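Long-range contact in oligopeptide ABC transporter OppAIV (Borrelia burgdorferi B31, PDB 4GL8), which probably binds oligopeptides outside the cytoplasmic membrane and hands them to an ABC transporter for uptake: residues R75-D83 / T92-V100. Numbering follows the deposited sequence.
Sequences RPGLAKSWD and TFHLRDNLV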
ATOM      1  N   ARG A  75      -6.437   7.507  15.046  1.00 23.69           N
ATOM      2  CA  ARG A  75      -7.161   7.779  16.296  1.00 24.63           C
ATOM      3  C   ARG A  75      -6.720   6.728  17.319  1.00 23.99           C
ATOM      4  O   ARG A  75      -5.977   5.790  16.954  1.00 23.13           O
ATOM      5  CB  ARG A  75      -8.691   7.747  16.074  1.00 26.88           C
ATOM      6  CG  ARG A  75      -9.233   6.365  15.696  1.00 27.69           C
ATOM      7  CD  ARG A  75     -10.753   6.341  15.681  1.00 29.29           C
ATOM      8  NE  ARG A  75     -11.240   5.016  15.339  1.00 30.35           N
ATOM      9  CZ  ARG A  75     -12.484   4.715  14.982  1.00 32.76           C
ATOM     10  NH1 ARG A  75     -13.413   5.643  14.870  1.00 34.00           N
ATOM     11  NH2 ARG A  75     -12.782   3.459  14.690  1.00 34.94           N
ATOM     12  N   PRO A  76      -7.140   6.886  18.597  1.00 24.04           N
ATOM     13  CA  PRO A  76      -6.610   5.990  19.614  1.00 23.74           C
ATOM     14  C   PRO A  76      -6.940   4.574  19.227  1.00 23.12           C
ATOM     15  O   PRO A  76      -8.000   4.324  18.660  1.00 22.15           O
ATOM     16  CB  PRO A  76      -7.364   6.401  20.891  1.00 25.09           C
ATOM     17  CG  PRO A  76      -7.713   7.835  20.672  1.00 25.91           C
ATOM     18  CD  PRO A  76      -7.996   7.940  19.188  1.00 25.31           C
ATOM     19  N   GLY A  77      -5.996   3.677  19.480  1.00 22.37           N
ATOM     20  CA  GLY A  77      -6.177   2.249  19.268  1.00 21.89           C
ATOM     21  C   GLY A  77      -5.830   1.540  20.559  1.00 21.86           C
ATOM     22  O   GLY A  77      -6.500   1.737  21.564  1.00 21.86           O
ATOM     23  N   LEU A  78      -4.757   0.751  20.568  1.00 21.02           N
ATOM     24  CA  LEU A  78      -4.354   0.092  21.825  1.00 21.26           C
ATOM     25  C   LEU A  78      -4.044   1.144  22.889  1.00 21.62           C
ATOM     26  O   LEU A  78      -4.431   0.998  24.043  1.00 21.76           O
ATOM     27  CB  LEU A  78      -3.164  -0.843  21.608  1.00 20.54           C
ATOM     28  CG  LEU A  78      -3.372  -2.056  20.705  1.00 20.03           C
ATOM     29  CD1 LEU A  78      -2.036  -2.653  20.310  1.00 19.81           C
ATOM     30  CD2 LEU A  78      -4.190  -3.088  21.448  1.00 20.67           C
ATOM     31  N   ALA A  79      -3.407   2.222  22.447  1.00 22.17           N
ATOM     32  CA  ALA A  79      -3.138   3.406  23.254  1.00 23.14           C
ATOM     33  C   ALA A  79      -4.340   4.339  23.271  1.00 24.36           C
ATOM     34  O   ALA A  79      -4.834   4.741  22.211  1.00 23.68           O
ATOM     35  CB  ALA A  79      -1.948   4.163  22.679  1.00 22.67           C
ATOM     36  N   LYS A  80      -4.797   4.679  24.474  1.00 25.50           N
ATOM     37  CA  LYS A  80      -5.833   5.684  24.657  1.00 26.98           C
ATOM     38  C   LYS A  80      -5.299   7.120  24.598  1.00 26.93           C
ATOM     39  O   LYS A  80      -6.057   8.020  24.320  1.00 27.02           O
ATOM     40  CB  LYS A  80      -6.605   5.471  25.952  1.00 29.04           C
ATOM     41  CG  LYS A  80      -5.804   5.702  27.207  1.00 31.15           C
ATOM     42  CD  LYS A  80      -6.593   5.285  28.441  1.00 33.81           C
ATOM     43  CE  LYS A  80      -5.745   5.532  29.683  1.00 37.00           C
ATOM     44  NZ  LYS A  80      -6.504   5.236  30.935  1.00 40.08           N
ATOM     45  N   SER A  81      -4.003   7.317  24.837  1.00 26.43           N
ATOM     46  CA  SER A  81      -3.387   8.625  24.715  1.00 26.47           C
ATOM     47  C   SER A  81      -1.867   8.490  24.676  1.00 26.17           C
ATOM     48  O   SER A  81      -1.299   7.410  24.885  1.00 24.13           O
ATOM     49  CB  SER A  81      -3.790   9.515  25.898  1.00 27.33           C
ATOM     50  OG  SER A  81      -3.383   8.914  27.114  1.00 27.39           O
ATOM     51  N   TRP A  82      -1.212   9.606  24.410  1.00 26.40           N
ATOM     52  CA  TRP A  82       0.218   9.580  24.239  1.00 26.74           C
ATOM     53  C   TRP A  82       0.773  10.943  24.555  1.00 27.75           C
ATOM     54  O   TRP A  82       0.059  11.933  24.474  1.00 25.75           O
ATOM     55  CB  TRP A  82       0.583   9.154  22.797  1.00 26.97           C
ATOM     56  CG  TRP A  82      -0.152   9.932  21.740  1.00 27.49           C
ATOM     57  CD1 TRP A  82       0.249  11.084  21.166  1.00 27.40           C
ATOM     58  CD2 TRP A  82      -1.435   9.631  21.178  1.00 27.85           C
ATOM     59  NE1 TRP A  82      -0.683  11.525  20.287  1.00 27.45           N
ATOM     60  CE2 TRP A  82      -1.730  10.649  20.263  1.00 28.10           C
ATOM     61  CE3 TRP A  82      -2.364   8.600  21.366  1.00 29.14           C
ATOM     62  CZ2 TRP A  82      -2.917  10.674  19.512  1.00 28.79           C
ATOM     63  CZ3 TRP A  82      -3.558   8.624  20.623  1.00 28.66           C
ATOM     64  CH2 TRP A  82      -3.813   9.652  19.705  1.00 28.67           C
ATOM     65  N   ASP A  83       2.045  10.947  24.946  1.00 27.96           N
ATOM     66  CA  ASP A  83       2.808  12.146  25.201  1.00 29.52           C
ATOM     67  C   ASP A  83       3.922  12.196  24.163  1.00 27.93           C
ATOM     68  O   ASP A  83       4.361  11.162  23.691  1.00 25.75           O
ATOM     69  CB  ASP A  83       3.486  12.066  26.572  1.00 31.84           C
ATOM     70  CG  ASP A  83       2.516  12.072  27.715  1.00 33.90           C
ATOM     71  OD1 ASP A  83       1.485  12.765  27.642  1.00 36.74           O
ATOM     72  OD2 ASP A  83       2.816  11.396  28.718  1.00 37.82           O
ATOM     73  N   THR A  92       5.421   8.422  24.076  1.00 22.12           N
ATOM     74  CA  THR A  92       5.084   7.605  25.238  1.00 22.53           C
ATOM     75  C   THR A  92       3.585   7.320  25.107  1.00 23.17           C
ATOM     76  O   THR A  92       2.759   8.241  25.171  1.00 25.29           O
ATOM     77  CB  THR A  92       5.470   8.337  26.557  1.00 23.47           C
ATOM     78  OG1 THR A  92       6.871   8.696  26.532  1.00 23.09           O
ATOM     79  CG2 THR A  92       5.196   7.482  27.818  1.00 23.80           C
ATOM     80  N   PHE A  93       3.255   6.049  24.869  1.00 21.93           N
ATOM     81  CA  PHE A  93       1.885   5.590  24.696  1.00 21.47           C
ATOM     82  C   PHE A  93       1.341   4.951  25.987  1.00 22.06           C
ATOM     83  O   PHE A  93       1.982   4.089  26.604  1.00 21.40           O
ATOM     84  CB  PHE A  93       1.828   4.604  23.515  1.00 20.17           C
ATOM     85  CG  PHE A  93       2.272   5.210  22.231  1.00 19.14           C
ATOM     86  CD1 PHE A  93       1.384   5.960  21.460  1.00 18.90           C
ATOM     87  CD2 PHE A  93       3.587   5.117  21.822  1.00 18.73           C
ATOM     88  CE1 PHE A  93       1.800   6.580  20.306  1.00 18.47           C
ATOM     89  CE2 PHE A  93       4.010   5.724  20.640  1.00 18.21           C
ATOM     90  CZ  PHE A  93       3.125   6.473  19.899  1.00 18.12           C
ATOM     91  N   HIS A  94       0.152   5.401  26.387  1.00 22.69           N
ATOM     92  CA  HIS A  94      -0.544   4.877  27.573  1.00 23.48           C
ATOM     93  C   HIS A  94      -1.623   3.932  27.088  1.00 23.15           C
ATOM     94  O   HIS A  94      -2.565   4.361  26.417  1.00 21.92           O
ATOM     95  CB  HIS A  94      -1.146   6.028  28.383  1.00 24.55           C
ATOM     96  CG  HIS A  94      -0.153   7.086  28.706  1.00 25.19           C
ATOM     97  ND1 HIS A  94       0.759   6.955  29.743  1.00 26.09           N
ATOM     98  CD2 HIS A  94       0.118   8.267  28.106  1.00 25.35           C
ATOM     99  CE1 HIS A  94       1.537   8.028  29.773  1.00 26.29           C
ATOM    100  NE2 HIS A  94       1.174   8.836  28.787  1.00 26.39           N
ATOM    101  N   LEU A  95      -1.443   2.641  27.368  1.00 23.32           N
ATOM    102  CA  LEU A  95      -2.372   1.624  26.880  1.00 24.01           C
ATOM    103  C   LEU A  95      -3.688   1.715  27.667  1.00 25.09           C
ATOM    104  O   LEU A  95      -3.683   2.054  28.858  1.00 25.19           O
ATOM    105  CB  LEU A  95      -1.750   0.208  26.995  1.00 24.32           C
ATOM    106  CG  LEU A  95      -0.416  -0.019  26.273  1.00 24.68           C
ATOM    107  CD1 LEU A  95       0.075  -1.454  26.391  1.00 25.26           C
ATOM    108  CD2 LEU A  95      -0.451   0.406  24.806  1.00 23.72           C
ATOM    109  N   ARG A  96      -4.816   1.453  27.001  1.00 25.08           N
ATOM    110  CA  ARG A  96      -6.091   1.322  27.720  1.00 26.08           C
ATOM    111  C   ARG A  96      -6.080   0.077  28.617  1.00 27.55           C
ATOM    112  O   ARG A  96      -5.274  -0.828  28.421  1.00 26.78           O
ATOM    113  CB  ARG A  96      -7.287   1.297  26.775  1.00 25.51           C
ATOM    114  CG  ARG A  96      -7.261   0.176  25.760  1.00 24.51           C
ATOM    115  CD  ARG A  96      -8.411   0.331  24.772  1.00 24.72           C
ATOM    116  NE  ARG A  96      -8.164   1.383  23.795  1.00 23.79           N
ATOM    117  CZ  ARG A  96      -8.783   2.551  23.743  1.00 24.03           C
ATOM    118  NH1 ARG A  96      -9.741   2.845  24.606  1.00 25.23           N
ATOM    119  NH2 ARG A  96      -8.468   3.431  22.781  1.00 23.42           N
ATOM    120  N   ASP A  97      -6.966   0.083  29.613  1.00 29.77           N
ATOM    121  CA  ASP A  97      -7.137  -1.024  30.558  1.00 32.22           C
ATOM    122  C   ASP A  97      -7.732  -2.272  29.935  1.00 31.52           C
ATOM    123  O   ASP A  97      -8.507  -2.192  28.988  1.00 31.14           O
ATOM    124  CB  ASP A  97      -8.066  -0.595  31.703  1.00 34.48           C
ATOM    125  CG  ASP A  97      -7.510   0.562  32.497  1.00 36.16           C
ATOM    126  OD1 ASP A  97      -6.272   0.758  32.489  1.00 38.31           O
ATOM    127  OD2 ASP A  97      -8.297   1.286  33.138  1.00 39.09           O
ATOM    128  N   ASN A  98      -7.373  -3.418  30.507  1.00 33.18           N
ATOM    129  CA  ASN A  98      -7.989  -4.714  30.188  1.00 33.26           C
ATOM    130  C   ASN A  98      -7.812  -5.152  28.744  1.00 31.37           C
ATOM    131  O   ASN A  98      -8.673  -5.829  28.195  1.00 32.88           O
ATOM    132  CB  ASN A  98      -9.481  -4.687  30.546  1.00 35.36           C
ATOM    133  CG  ASN A  98      -9.722  -4.273  31.996  1.00 37.41           C
ATOM    134  OD1 ASN A  98      -8.970  -4.652  32.895  1.00 38.49           O
ATOM    135  ND2 ASN A  98     -10.768  -3.485  32.224  1.00 38.43           N
ATOM    136  N   LEU A  99      -6.703  -4.769  28.123  1.00 29.31           N
ATOM    137  CA  LEU A  99      -6.433  -5.200  26.756  1.00 27.53           C
ATOM    138  C   LEU A  99      -6.111  -6.672  26.755  1.00 26.41           C
ATOM    139  O   LEU A  99      -5.220  -7.098  27.459  1.00 27.52           O
ATOM    140  CB  LEU A  99      -5.254  -4.442  26.161  1.00 26.84           C
ATOM    141  CG  LEU A  99      -5.513  -2.992  25.748  1.00 27.90           C
ATOM    142  CD1 LEU A  99      -4.206  -2.335  25.319  1.00 27.55           C
ATOM    143  CD2 LEU A  99      -6.559  -2.900  24.633  1.00 28.54           C
ATOM    144  N   VAL A 100      -6.827  -7.462  25.969  1.00 25.53           N
ATOM    145  CA  VAL A 100      -6.508  -8.884  25.852  1.00 24.87           C
ATOM    146  C   VAL A 100      -6.554  -9.304  24.403  1.00 24.53           C
ATOM    147  O   VAL A 100      -7.269  -8.714  23.616  1.00 23.66           O
ATOM    148  CB  VAL A 100      -7.471  -9.769  26.656  1.00 25.88           C
ATOM    149  CG1 VAL A 100      -7.158  -9.712  28.157  1.00 26.48           C
ATOM    150  CG2 VAL A 100      -8.910  -9.379  26.382  1.00 25.73           C
TER
HETATM  151  O   HOH W   1       7.070  11.100  25.552  1.00 18.46           O
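Arg96 reaches Gly77 by placing CG between its own backbone N and carbonyl carbon (chi1 59°) and bending again at chi3 (76°), which folds the chain back across the loop of 75-83. Its guanidinium then takes Gly77 O side-on: NE at 2.8 Å and NH2 at 2.9 Å both donate to that one oxygen, which lies in the guanidinium plane. CA and CB of Lys80 lie over one face of the group, and Tyr229 adds a cation-pi contact. Glycine suits position 77, whose backbone takes a conformation unfavourable for residues that carry a CB. The same arginine's backbone N bonds Leu78 O, and the end of the leucine side chain packs on Leu99, CD2 to CD1 at 3.9 Å.

The two strands, arms of the beta hairpin 74-84 with 90-95, pair antiparallel from Ala79-Leu95 to Asp83-Thr92, with a beta bulge that shifts the register by one between Ala79 and Ser81. On the face bearing Trp82 and Phe93, a broad apolar ring suits the buried Phe93: its CD1 packs against Trp82 CB at 3.6 Å and also touches the small Ala79; Leu174 of helix 173-176 touches both aromatic side chains. On the other face His94, a flat N-H donor, meets an anionic acceptor, NE2 to Asp83 OD2 at 3.0 Å. The carboxylate oxygen lies in the imidazole plane, yet the ring N-H comes from above the carboxylate plane, the two planes standing 73° apart.

The carboxylate would probably favour the doubly protonated, cationic form of His94, tying the strands side chain to side chain, while the paired N-H donors of Arg96 fix the loop before the bulge through a backbone carbonyl.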